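Local structure of odorant binding protein OBP69a (Ceratitis capitata, 6HHE) at residues E31-G36 against L118-S123; G56-D59 against I63-L66; N68-L73 against I80-H85. The protein probably binds odorants, including ones used in communication between the sexes, as a small, secreted, largely helical member of the PBP/GOBP family. One frame throughout, in Å; residues are numbered along the deposited sequence.

Interaction 1: E31-G36 against L118-S123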
ATOM      1  N   GLU A  31      12.592   9.617  -0.438  1.00 21.58           N
ATOM      2  CA  GLU A  31      12.720   9.832   1.005  1.00 20.30           C
ATOM      3  C   GLU A  31      12.307   8.595   1.790  1.00 20.33           C
ATOM      4  O   GLU A  31      12.990   8.210   2.743  1.00 20.46           O
ATOM      5  CB  GLU A  31      11.883  11.028   1.438  1.00 28.73           C
ATOM      6  CG  GLU A  31      11.806  11.145   2.948  1.00 44.68           C
ATOM      7  CD  GLU A  31      12.939  11.965   3.522  1.00 68.76           C
ATOM      8  OE1 GLU A  31      13.785  12.427   2.723  1.00 77.90           O
ATOM      9  OE2 GLU A  31      12.980  12.155   4.763  1.00 70.01           O
ATOM     10  N   ALA A  32      11.201   7.955   1.408  1.00 20.49           N
ATOM     11  CA  ALA A  32      10.777   6.726   2.089  1.00 22.05           C
ATOM     12  C   ALA A  32      11.836   5.652   1.987  1.00 25.39           C
ATOM     13  O   ALA A  32      12.150   4.982   2.971  1.00 24.46           O
ATOM     14  CB  ALA A  32       9.475   6.227   1.449  1.00 23.00           C
ATOM     15  N   GLN A  33      12.405   5.476   0.797  1.00 21.55           N
ATOM     16  CA  GLN A  33      13.384   4.407   0.617  1.00 24.23           C
ATOM     17  C   GLN A  33      14.686   4.706   1.342  1.00 27.73           C
ATOM     18  O   GLN A  33      15.261   3.814   1.991  1.00 28.84           O
ATOM     19  CB  GLN A  33      13.599   4.193  -0.863  1.00 25.09           C
ATOM     20  CG  GLN A  33      12.369   3.680  -1.528  1.00 29.56           C
ATOM     21  CD  GLN A  33      12.608   3.392  -2.976  1.00 48.47           C
ATOM     22  OE1 GLN A  33      12.372   2.279  -3.440  1.00 53.57           O
ATOM     23  NE2 GLN A  33      13.084   4.390  -3.706  1.00 49.42           N
ATOM     24  N   GLU A  34      15.172   5.944   1.255  1.00 24.11           N
ATOM     25  CA  GLU A  34      16.478   6.289   1.799  1.00 27.05           C
ATOM     26  C   GLU A  34      16.440   6.367   3.307  1.00 20.06           C
ATOM     27  O   GLU A  34      17.450   6.055   3.958  1.00 23.81           O
ATOM     28  CB  GLU A  34      16.946   7.625   1.208  1.00 32.75           C
ATOM     29  CG  GLU A  34      17.374   7.566  -0.267  1.00 47.74           C
ATOM     30  CD  GLU A  34      18.067   8.856  -0.727  1.00 62.59           C
ATOM     31  OE1 GLU A  34      18.795   8.814  -1.745  1.00 67.51           O
ATOM     32  OE2 GLU A  34      17.885   9.912  -0.073  1.00 62.34           O
ATOM     33  N   THR A  35      15.297   6.744   3.886  1.00 21.59           N
ATOM     34  CA  THR A  35      15.186   6.890   5.336  1.00 21.19           C
ATOM     35  C   THR A  35      14.562   5.693   6.033  1.00 25.34           C
ATOM     36  O   THR A  35      14.743   5.542   7.247  1.00 23.29           O
ATOM     37  CB  THR A  35      14.374   8.133   5.765  1.00 22.07           C
ATOM     38  OG1 THR A  35      12.988   7.965   5.435  1.00 23.38           O
ATOM     39  CG2 THR A  35      14.922   9.407   5.166  1.00 23.76           C
ATOM     40  N   GLY A  36      13.856   4.832   5.314  1.00 19.81           N
ATOM     41  CA  GLY A  36      13.125   3.772   5.965  1.00 20.68           C
ATOM     42  C   GLY A  36      11.879   4.201   6.698  1.00 25.04           C
ATOM     43  O   GLY A  36      11.260   3.374   7.385  1.00 27.73           O
ATOM     44  N   LEU A 118       7.783  -4.126  -2.571  1.00 21.64           N
ATOM     45  CA  LEU A 118       6.602  -3.525  -3.179  1.00 22.30           C
ATOM     46  C   LEU A 118       6.812  -2.032  -3.377  1.00 22.95           C
ATOM     47  O   LEU A 118       6.373  -1.464  -4.377  1.00 23.76           O
ATOM     48  CB  LEU A 118       5.365  -3.783  -2.314  1.00 22.81           C
ATOM     49  CG  LEU A 118       4.787  -5.194  -2.330  1.00 26.54           C
ATOM     50  CD1 LEU A 118       3.790  -5.378  -1.188  1.00 27.40           C
ATOM     51  CD2 LEU A 118       4.121  -5.525  -3.669  1.00 31.43           C
ATOM     52  N   PHE A 119       7.498  -1.375  -2.452  1.00 20.65           N
ATOM     53  CA  PHE A 119       7.725   0.052  -2.608  1.00 23.49           C
ATOM     54  C   PHE A 119       8.603   0.343  -3.809  1.00 24.82           C
ATOM     55  O   PHE A 119       8.416   1.380  -4.466  1.00 28.96           O
ATOM     56  CB  PHE A 119       8.335   0.657  -1.353  1.00 25.00           C
ATOM     57  CG  PHE A 119       7.356   1.411  -0.542  1.00 31.45           C
ATOM     58  CD1 PHE A 119       6.454   0.746   0.264  1.00 34.07           C
ATOM     59  CD2 PHE A 119       7.289   2.768  -0.636  1.00 34.48           C
ATOM     60  CE1 PHE A 119       5.520   1.453   1.002  1.00 34.34           C
ATOM     61  CE2 PHE A 119       6.368   3.500   0.100  1.00 35.36           C
ATOM     62  CZ  PHE A 119       5.482   2.834   0.908  1.00 37.56           C
ATOM     63  N   THR A 120       9.546  -0.525  -4.138  0.52 24.01           N
ATOM     64  CA  THR A 120      10.296  -0.245  -5.349  0.52 23.87           C
ATOM     65  C   THR A 120       9.399  -0.443  -6.569  0.52 26.79           C
ATOM     66  O   THR A 120       9.491   0.317  -7.544  0.52 35.19           O
ATOM     67  CB  THR A 120      11.562  -1.101  -5.416  0.52 28.31           C
ATOM     68  OG1 THR A 120      12.167  -1.202  -4.117  0.52 34.07           O
ATOM     69  CG2 THR A 120      12.566  -0.402  -6.291  0.52 31.40           C
ATOM     70  N   THR A 121       8.489  -1.406  -6.499  1.00 27.35           N
ATOM     71  CA  THR A 121       7.591  -1.702  -7.616  1.00 30.02           C
ATOM     72  C   THR A 121       6.664  -0.533  -7.877  1.00 44.69           C
ATOM     73  O   THR A 121       6.668   0.061  -8.963  1.00 43.20           O
ATOM     74  CB  THR A 121       6.740  -2.939  -7.281  1.00 36.46           C
ATOM     75  OG1 THR A 121       7.555  -4.104  -7.125  1.00 36.68           O
ATOM     76  CG2 THR A 121       5.675  -3.201  -8.339  1.00 40.63           C
ATOM     77  N   PHE A 122       5.853  -0.199  -6.875  1.00 39.28           N
ATOM     78  CA  PHE A 122       4.893   0.901  -6.960  1.00 46.42           C
ATOM     79  C   PHE A 122       5.586   2.223  -6.634  1.00 44.84           C
ATOM     80  O   PHE A 122       5.324   2.873  -5.625  1.00 42.94           O
ATOM     81  CB  PHE A 122       3.717   0.631  -6.031  1.00 39.49           C
ATOM     82  CG  PHE A 122       2.902  -0.589  -6.431  1.00 46.85           C
ATOM     83  CD1 PHE A 122       2.111  -0.565  -7.569  1.00 47.48           C
ATOM     84  CD2 PHE A 122       2.931  -1.757  -5.682  1.00 42.06           C
ATOM     85  CE1 PHE A 122       1.362  -1.676  -7.950  1.00 39.87           C
ATOM     86  CE2 PHE A 122       2.176  -2.869  -6.068  1.00 39.53           C
ATOM     87  CZ  PHE A 122       1.389  -2.816  -7.198  1.00 37.63           C
ATOM     88  N   SER A 123       6.525   2.575  -7.506  1.00 34.26           N
ATOM     89  CA  SER A 123       7.351   3.764  -7.398  1.00 39.51           C
ATOM     90  C   SER A 123       7.670   4.257  -8.797  1.00 54.35           C
ATOM     91  O   SER A 123       7.708   3.482  -9.758  1.00 54.84           O
ATOM     92  CB  SER A 123       8.657   3.489  -6.638  1.00 47.51           C
ATOM     93  OG  SER A 123       9.573   4.550  -6.818  1.00 57.86           O
TER

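Interaction 2: G56-D59 against I63-L66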
ATOM      1  N   GLY A  56      -8.500  -3.302  -5.592  1.00 34.63           N
ATOM      2  CA  GLY A  56      -9.677  -3.797  -4.923  1.00 31.96           C
ATOM      3  C   GLY A  56      -9.533  -4.146  -3.463  1.00 39.74           C
ATOM      4  O   GLY A  56     -10.373  -4.888  -2.944  1.00 39.83           O
ATOM      5  N   LEU A  57      -8.519  -3.620  -2.770  1.00 30.79           N
ATOM      6  CA  LEU A  57      -8.209  -4.033  -1.400  1.00 28.67           C
ATOM      7  C   LEU A  57      -8.770  -3.119  -0.314  1.00 28.46           C
ATOM      8  O   LEU A  57      -8.573  -3.412   0.877  1.00 31.00           O
ATOM      9  CB  LEU A  57      -6.695  -4.156  -1.226  1.00 31.76           C
ATOM     10  CG  LEU A  57      -6.114  -5.092  -2.272  1.00 27.33           C
ATOM     11  CD1 LEU A  57      -4.650  -5.116  -2.141  1.00 28.54           C
ATOM     12  CD2 LEU A  57      -6.672  -6.514  -2.077  1.00 32.39           C
ATOM     13  N   ILE A  58      -9.427  -2.021  -0.676  1.00 30.08           N
ATOM     14  CA  ILE A  58     -10.044  -1.171   0.327  1.00 33.22           C
ATOM     15  C   ILE A  58     -11.374  -0.693  -0.237  1.00 39.42           C
ATOM     16  O   ILE A  58     -11.470  -0.317  -1.412  1.00 37.50           O
ATOM     17  CB  ILE A  58      -9.098  -0.016   0.727  1.00 31.69           C
ATOM     18  CG1 ILE A  58      -9.612   0.699   1.983  1.00 31.12           C
ATOM     19  CG2 ILE A  58      -8.902   0.932  -0.441  1.00 34.54           C
ATOM     20  CD1 ILE A  58      -8.656   1.751   2.580  1.00 29.71           C
ATOM     21  N   ASP A  59     -12.409  -0.737   0.590  1.00 39.07           N
ATOM     22  CA  ASP A  59     -13.764  -0.516   0.101  1.00 39.47           C
ATOM     23  C   ASP A  59     -14.205   0.916   0.379  1.00 46.18           C
ATOM     24  O   ASP A  59     -13.468   1.722   0.947  1.00 38.15           O
ATOM     25  CB  ASP A  59     -14.729  -1.537   0.710  1.00 40.52           C
ATOM     26  CG  ASP A  59     -14.910  -1.386   2.212  1.00 44.49           C
ATOM     27  OD1 ASP A  59     -14.664  -0.306   2.775  1.00 42.89           O
ATOM     28  OD2 ASP A  59     -15.330  -2.376   2.846  1.00 44.73           O
ATOM     29  N   ILE A  63     -12.520   0.142   4.709  1.00 41.87           N
ATOM     30  CA  ILE A  63     -12.129  -1.108   5.355  1.00 39.69           C
ATOM     31  C   ILE A  63     -11.251  -1.888   4.392  1.00 31.05           C
ATOM     32  O   ILE A  63     -11.558  -1.990   3.194  1.00 30.91           O
ATOM     33  CB  ILE A  63     -13.342  -1.934   5.808  1.00 45.14           C
ATOM     34  CG1 ILE A  63     -13.945  -1.303   7.059  1.00 48.28           C
ATOM     35  CG2 ILE A  63     -12.924  -3.339   6.144  1.00 39.36           C
ATOM     36  CD1 ILE A  63     -15.238  -0.635   6.813  1.00 61.66           C
ATOM     37  N   VAL A  64     -10.143  -2.404   4.903  1.00 33.96           N
ATOM     38  CA  VAL A  64      -9.174  -3.102   4.070  1.00 29.66           C
ATOM     39  C   VAL A  64      -9.507  -4.584   4.013  1.00 31.12           C
ATOM     40  O   VAL A  64      -9.794  -5.200   5.040  1.00 40.51           O
ATOM     41  CB  VAL A  64      -7.772  -2.864   4.632  1.00 27.68           C
ATOM     42  CG1 VAL A  64      -6.724  -3.619   3.829  1.00 25.45           C
ATOM     43  CG2 VAL A  64      -7.504  -1.346   4.678  1.00 29.80           C
ATOM     44  N   HIS A  65      -9.394  -5.165   2.825  1.00 28.12           N
ATOM     45  CA  HIS A  65      -9.684  -6.591   2.609  1.00 28.31           C
ATOM     46  C   HIS A  65      -8.513  -7.246   1.912  1.00 28.59           C
ATOM     47  O   HIS A  65      -8.618  -7.730   0.793  1.00 29.99           O
ATOM     48  CB  HIS A  65     -10.957  -6.760   1.795  1.00 33.88           C
ATOM     49  CG  HIS A  65     -12.126  -6.024   2.357  1.00 39.67           C
ATOM     50  ND1 HIS A  65     -12.768  -6.422   3.511  1.00 47.95           N
ATOM     51  CD2 HIS A  65     -12.760  -4.905   1.940  1.00 39.76           C
ATOM     52  CE1 HIS A  65     -13.757  -5.587   3.773  1.00 44.24           C
ATOM     53  NE2 HIS A  65     -13.772  -4.654   2.837  1.00 44.88           N
ATOM     54  N   LEU A  66      -7.362  -7.252   2.578  1.00 24.44           N
ATOM     55  CA  LEU A  66      -6.189  -7.877   1.991  1.00 24.05           C
ATOM     56  C   LEU A  66      -6.410  -9.371   1.781  1.00 26.02           C
ATOM     57  O   LEU A  66      -5.791  -9.979   0.898  1.00 26.40           O
ATOM     58  CB  LEU A  66      -5.000  -7.607   2.911  1.00 22.50           C
ATOM     59  CG  LEU A  66      -3.647  -7.868   2.282  1.00 23.02           C
ATOM     60  CD1 LEU A  66      -3.318  -6.746   1.319  1.00 28.15           C
ATOM     61  CD2 LEU A  66      -2.589  -7.908   3.335  1.00 21.22           C
TER

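Interaction 3: N68-L73 against I80-H85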
ATOM      1  N   ASN A  68      -8.556 -10.750   0.292  1.00 31.53           N
ATOM      2  CA  ASN A  68      -9.027 -10.997  -1.072  1.00 39.01           C
ATOM      3  C   ASN A  68      -7.928 -11.605  -1.925  1.00 38.37           C
ATOM      4  O   ASN A  68      -8.192 -12.457  -2.781  1.00 45.99           O
ATOM      5  CB  ASN A  68      -9.511  -9.694  -1.697  1.00 40.92           C
ATOM      6  CG  ASN A  68     -10.871  -9.297  -1.198  1.00 49.02           C
ATOM      7  OD1 ASN A  68     -11.477 -10.016  -0.404  1.00 38.08           O
ATOM      8  ND2 ASN A  68     -11.356  -8.142  -1.643  1.00 49.31           N
ATOM      9  N   LEU A  69      -6.685 -11.202  -1.680  1.00 31.60           N
ATOM     10  CA  LEU A  69      -5.560 -11.742  -2.437  1.00 29.68           C
ATOM     11  C   LEU A  69      -5.428 -13.252  -2.296  1.00 37.03           C
ATOM     12  O   LEU A  69      -4.742 -13.876  -3.116  1.00 39.58           O
ATOM     13  CB  LEU A  69      -4.267 -11.076  -1.973  1.00 27.45           C
ATOM     14  CG  LEU A  69      -4.199  -9.569  -2.284  1.00 29.88           C
ATOM     15  CD1 LEU A  69      -2.935  -8.943  -1.841  1.00 29.07           C
ATOM     16  CD2 LEU A  69      -4.382  -9.418  -3.789  1.00 40.64           C
ATOM     17  N   LEU A  70      -6.040 -13.843  -1.269  1.00 29.35           N
ATOM     18  CA  LEU A  70      -5.869 -15.268  -0.981  1.00 31.66           C
ATOM     19  C   LEU A  70      -6.595 -16.138  -1.993  1.00 43.67           C
ATOM     20  O   LEU A  70      -6.128 -17.231  -2.331  1.00 47.44           O
ATOM     21  CB  LEU A  70      -6.382 -15.591   0.421  1.00 31.58           C
ATOM     22  CG  LEU A  70      -5.605 -15.002   1.593  1.00 31.33           C
ATOM     23  CD1 LEU A  70      -6.477 -15.143   2.844  1.00 41.88           C
ATOM     24  CD2 LEU A  70      -4.272 -15.682   1.785  1.00 33.50           C
ATOM     25  N   GLU A  71      -7.757 -15.694  -2.459  1.00 42.76           N
ATOM     26  CA  GLU A  71      -8.432 -16.442  -3.512  1.00 52.36           C
ATOM     27  C   GLU A  71      -7.729 -16.275  -4.853  1.00 54.95           C
ATOM     28  O   GLU A  71      -7.877 -17.132  -5.732  1.00 60.06           O
ATOM     29  CB  GLU A  71      -9.892 -15.998  -3.587  1.00 60.57           C
ATOM     30  CG  GLU A  71     -10.573 -16.036  -2.228  1.00 74.36           C
ATOM     31  CD  GLU A  71     -11.965 -15.436  -2.227  1.00 86.09           C
ATOM     32  OE1 GLU A  71     -12.881 -16.062  -2.806  1.00 90.27           O
ATOM     33  OE2 GLU A  71     -12.142 -14.342  -1.639  1.00 87.05           O
ATOM     34  N   ILE A  72      -6.924 -15.225  -4.984  1.00 53.42           N
ATOM     35  CA  ILE A  72      -6.297 -14.805  -6.229  1.00 52.79           C
ATOM     36  C   ILE A  72      -4.878 -15.347  -6.371  1.00 46.52           C
ATOM     37  O   ILE A  72      -4.435 -15.672  -7.471  1.00 37.19           O
ATOM     38  CB  ILE A  72      -6.272 -13.260  -6.275  1.00 47.23           C
ATOM     39  CG1 ILE A  72      -7.671 -12.669  -6.364  1.00 57.75           C
ATOM     40  CG2 ILE A  72      -5.394 -12.757  -7.389  1.00 49.91           C
ATOM     41  CD1 ILE A  72      -7.662 -11.159  -6.174  1.00 62.19           C
ATOM     42  N   LEU A  73      -4.110 -15.351  -5.303  1.00 37.68           N
ATOM     43  CA  LEU A  73      -2.694 -15.528  -5.580  1.00 30.44           C
ATOM     44  C   LEU A  73      -2.297 -16.983  -5.502  1.00 25.15           C
ATOM     45  O   LEU A  73      -3.014 -17.822  -4.912  1.00 30.52           O
ATOM     46  CB  LEU A  73      -1.848 -14.702  -4.589  1.00 29.08           C
ATOM     47  CG  LEU A  73      -1.802 -13.175  -4.757  1.00 34.21           C
ATOM     48  CD1 LEU A  73      -1.086 -12.499  -3.592  1.00 31.67           C
ATOM     49  CD2 LEU A  73      -1.159 -12.755  -6.064  1.00 41.00           C
ATOM     50  N   ILE A  80       2.288 -15.163   3.590  1.00 19.37           N
ATOM     51  CA  ILE A  80       2.635 -13.746   3.726  1.00 18.33           C
ATOM     52  C   ILE A  80       1.390 -12.885   3.796  1.00 18.05           C
ATOM     53  O   ILE A  80       1.279 -11.977   4.644  1.00 17.69           O
ATOM     54  CB  ILE A  80       3.539 -13.339   2.558  1.00 21.02           C
ATOM     55  CG1 ILE A  80       4.969 -13.863   2.787  1.00 25.92           C
ATOM     56  CG2 ILE A  80       3.513 -11.800   2.303  1.00 20.60           C
ATOM     57  CD1 ILE A  80       5.701 -14.025   1.440  1.00 26.08           C
ATOM     58  N   VAL A  81       0.421 -13.145   2.908  1.00 17.79           N
ATOM     59  CA  VAL A  81      -0.808 -12.363   2.934  1.00 17.68           C
ATOM     60  C   VAL A  81      -1.589 -12.601   4.205  1.00 19.14           C
ATOM     61  O   VAL A  81      -2.092 -11.653   4.819  1.00 20.24           O
ATOM     62  CB  VAL A  81      -1.640 -12.683   1.693  1.00 20.39           C
ATOM     63  CG1 VAL A  81      -3.018 -12.067   1.814  1.00 25.88           C
ATOM     64  CG2 VAL A  81      -0.940 -12.250   0.440  1.00 23.84           C
ATOM     65  N   GLU A  82      -1.718 -13.866   4.623  0.76 19.72           N
ATOM     66  CA  GLU A  82      -2.444 -14.141   5.860  0.76 20.28           C
ATOM     67  C   GLU A  82      -1.840 -13.406   7.035  0.76 21.74           C
ATOM     68  O   GLU A  82      -2.573 -12.866   7.861  0.76 23.53           O
ATOM     69  CB  GLU A  82      -2.473 -15.630   6.142  0.76 23.57           C
ATOM     70  CG  GLU A  82      -3.231 -16.386   5.172  0.76 34.37           C
ATOM     71  CD  GLU A  82      -3.495 -17.754   5.652  0.76 40.13           C
ATOM     72  OE1 GLU A  82      -2.900 -18.241   6.632  0.76 39.15           O
ATOM     73  OE2 GLU A  82      -4.346 -18.335   5.016  0.76 33.35           O
ATOM     74  N   GLU A  83      -0.516 -13.382   7.129  1.00 19.89           N
ATOM     75  CA  GLU A  83       0.099 -12.735   8.279  1.00 19.71           C
ATOM     76  C   GLU A  83      -0.160 -11.233   8.272  1.00 21.35           C
ATOM     77  O   GLU A  83      -0.454 -10.638   9.327  1.00 21.49           O
ATOM     78  CB  GLU A  83       1.586 -13.055   8.322  1.00 21.67           C
ATOM     79  CG  GLU A  83       2.280 -12.298   9.427  1.00 26.00           C
ATOM     80  CD  GLU A  83       3.779 -12.402   9.442  1.00 29.59           C
ATOM     81  OE1 GLU A  83       4.425 -12.203   8.419  1.00 29.63           O
ATOM     82  OE2 GLU A  83       4.338 -12.665  10.548  1.00 39.46           O
ATOM     83  N   LEU A  84      -0.069 -10.588   7.105  1.00 18.94           N
ATOM     84  CA  LEU A  84      -0.338  -9.146   7.045  1.00 17.27           C
ATOM     85  C   LEU A  84      -1.783  -8.828   7.370  1.00 22.23           C
ATOM     86  O   LEU A  84      -2.072  -7.893   8.140  1.00 22.31           O
ATOM     87  CB  LEU A  84       0.028  -8.602   5.667  1.00 19.11           C
ATOM     88  CG  LEU A  84       1.509  -8.620   5.328  1.00 18.99           C
ATOM     89  CD1 LEU A  84       1.716  -8.347   3.877  1.00 22.23           C
ATOM     90  CD2 LEU A  84       2.240  -7.544   6.137  1.00 20.75           C
ATOM     91  N   HIS A  85      -2.702  -9.642   6.864  1.00 19.59           N
ATOM     92  CA  HIS A  85      -4.111  -9.437   7.116  1.00 20.28           C
ATOM     93  C   HIS A  85      -4.445  -9.627   8.587  1.00 22.06           C
ATOM     94  O   HIS A  85      -5.118  -8.783   9.202  1.00 23.78           O
ATOM     95  CB  HIS A  85      -4.906 -10.435   6.260  1.00 19.43           C
ATOM     96  CG  HIS A  85      -6.343 -10.445   6.617  1.00 20.30           C
ATOM     97  ND1 HIS A  85      -7.194  -9.418   6.277  1.00 25.32           N
ATOM     98  CD2 HIS A  85      -7.059 -11.301   7.382  1.00 23.06           C
ATOM     99  CE1 HIS A  85      -8.391  -9.658   6.788  1.00 30.24           C
ATOM    100  NE2 HIS A  85      -8.336 -10.794   7.459  1.00 29.80           N
TER

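Interaction 1: E31-G36 against L118-S123
The methyl CB of A32 lies 4.3 Å from CE2 of the F119 ring, and both residues point their CB toward the other segment. The approach is oblique. The F119 side chain also touches M38 from a loop, and T104 and I108 from helix 96-110. A sulfate ion, probably from the crystallisation liquor, lies about 4 Å from the F119 side chain. The neighbouring aromatic, F122, belongs to a different surface. One face of its ring is covered by CG2 of T121, 4.0 Å above the plane and over its centre, and the F122 side chain touches A11 and T15 of helix 10-22.

Beside the apolar pair, Q33 reaches out with an extended chain beyond CG. CG is anti to the carbonyl carbon (chi1 -66°), and this sends the amide across toward the other helix. Q33 and T120 meet at about a right angle. Q33 OE1 comes to 3.6 Å from T120 OG1, too far for a hydrogen bond. T120 OG1 is bonded instead to the carbonyl of K116. T120 was modelled in two conformers, so its detail is less certain.

The contact joins the last turns of helices 26-35 and 112-121. It buries 150 Å² in all, and no hydrogen bond or salt bridge crosses it. Its chemistry is one small apolar touch with a loose polar approach on the solvent side. This implies a weak helix-to-helix contact, and A32 is probably only part of what positions F119.

Interaction 2: G56-D59 against I63-L66
L57 and H65 are joined by a backbone hydrogen bond: H65 N donates to L57 O at 2.7 Å. A second one runs the other way, from D59 N to I63 O at 3.0 Å. Together they flank I58 and V64, a non-hydrogen-bonded antiparallel pair with CA atoms 4.3 Å apart. Both acceptors also receive a CA-H...O contact, L57 O from V64 CA and I63 O from I58 CA. V64 N bonds outside the pair, to OG1 of T90.

D59 uses its carboxylate as well. CG sits between the backbone N and the carbonyl carbon (chi1 66°), and this brings both oxygens to the other segment. D59 OD1 accepts from I63 N at 2.9 Å and, weakly, from D61 N. D59 OD2 accepts from H65 NE2 at 2.8 Å, in a nearly straight bond (170°). I63 N and H65 NE2 both stand well above the carboxylate plane. The acceptor OD2, in contrast, lies close to the plane of the H65 ring, with the two planes 60° apart. The carboxylate fixes the rotation of the ring and would probably favour its protonated form.

I58 CD1 touches V64 CG2 at 3.9 Å. Both residues pack against helices: I58 on H49 and L52 of helix 42-55, V64 on T103 and Y107 of helix 96-110. L57 CD1 meets L66 CD1 at 4.1 Å, and L57 is buried, also touching L52.

G56 ends helix 42-55 with positive phi, in a Schellman motif. The chain then doubles back as a single antiparallel beta bridge, within the loop that links helices 42-55 and 69-72 of this largely helical PBP/GOBP fold.

Interaction 3: N68-L73 against I80-H85
L70 and V81 bring the two backbones nearest, with their CA atoms 7.0 Å apart. The short helix 69-72 is weakly bonded. Its E71 N to N68 O and I72 N to L69 O bonds are weak, and only L73 N to L69 O, at 2.7 Å, is firm. Segment 80-85 is regular helix, with L84 N bonded to I80 O and H85 N to V81 O. No hydrogen bond crosses between the segments.

V81 is the centre of the contact. Its CB points at the short helix, and its two methyls split the work. CG1 is anti to the backbone N (chi1 170°) and takes L70 CD2 at 3.8 Å and L69 CB at 4.1 Å. CG2 takes L73 CD1 at 4.0 Å. The L70 and V81 side chains slide past each other in opposite directions, whereas L73 lies at a slant to V81.

L70 also covers the start of E82. Its CD2 reaches E82 CG at 3.6 Å, the two chains crossing at about a right angle. E82 was modelled in two conformers, so this edge is tentative. CG of E82 does the touching.

Beyond V81, L84 packs on L66, Y107 and T110. I80 and E83 stay clear of the short helix. They line the pocket that holds 2-(2-methoxyethoxy)ethanol, together with N111 and I114. Helix 78-88 thus offers V81 to the leucines of 68-73 and carries part of the ligand site. It ends at C88, disulfide-bonded to C106, as part of the compact helical PBP/GOBP fold.

How the interactions relate
Along the chain, interaction 2 closes before interaction 3 opens, and both fall between the two halves of interaction 1. The centres of interactions 2 and 3 are 11 Å apart. They touch where L66 CD2 packs on L84 CB at 3.6 Å and where the carbonyl of L66 meets V81. The bridged loop leads, through D67, into segment 68-73 of interaction 3. Interaction 1 is 22 Å from each, centre to centre, and touches neither. It lies across the chain's centre from interaction 2. Helix 96-110 links the three regions, since F119, V64, L66 and L84 all pack on it. Helix 112-121 also supplies I114 to the ligand pocket.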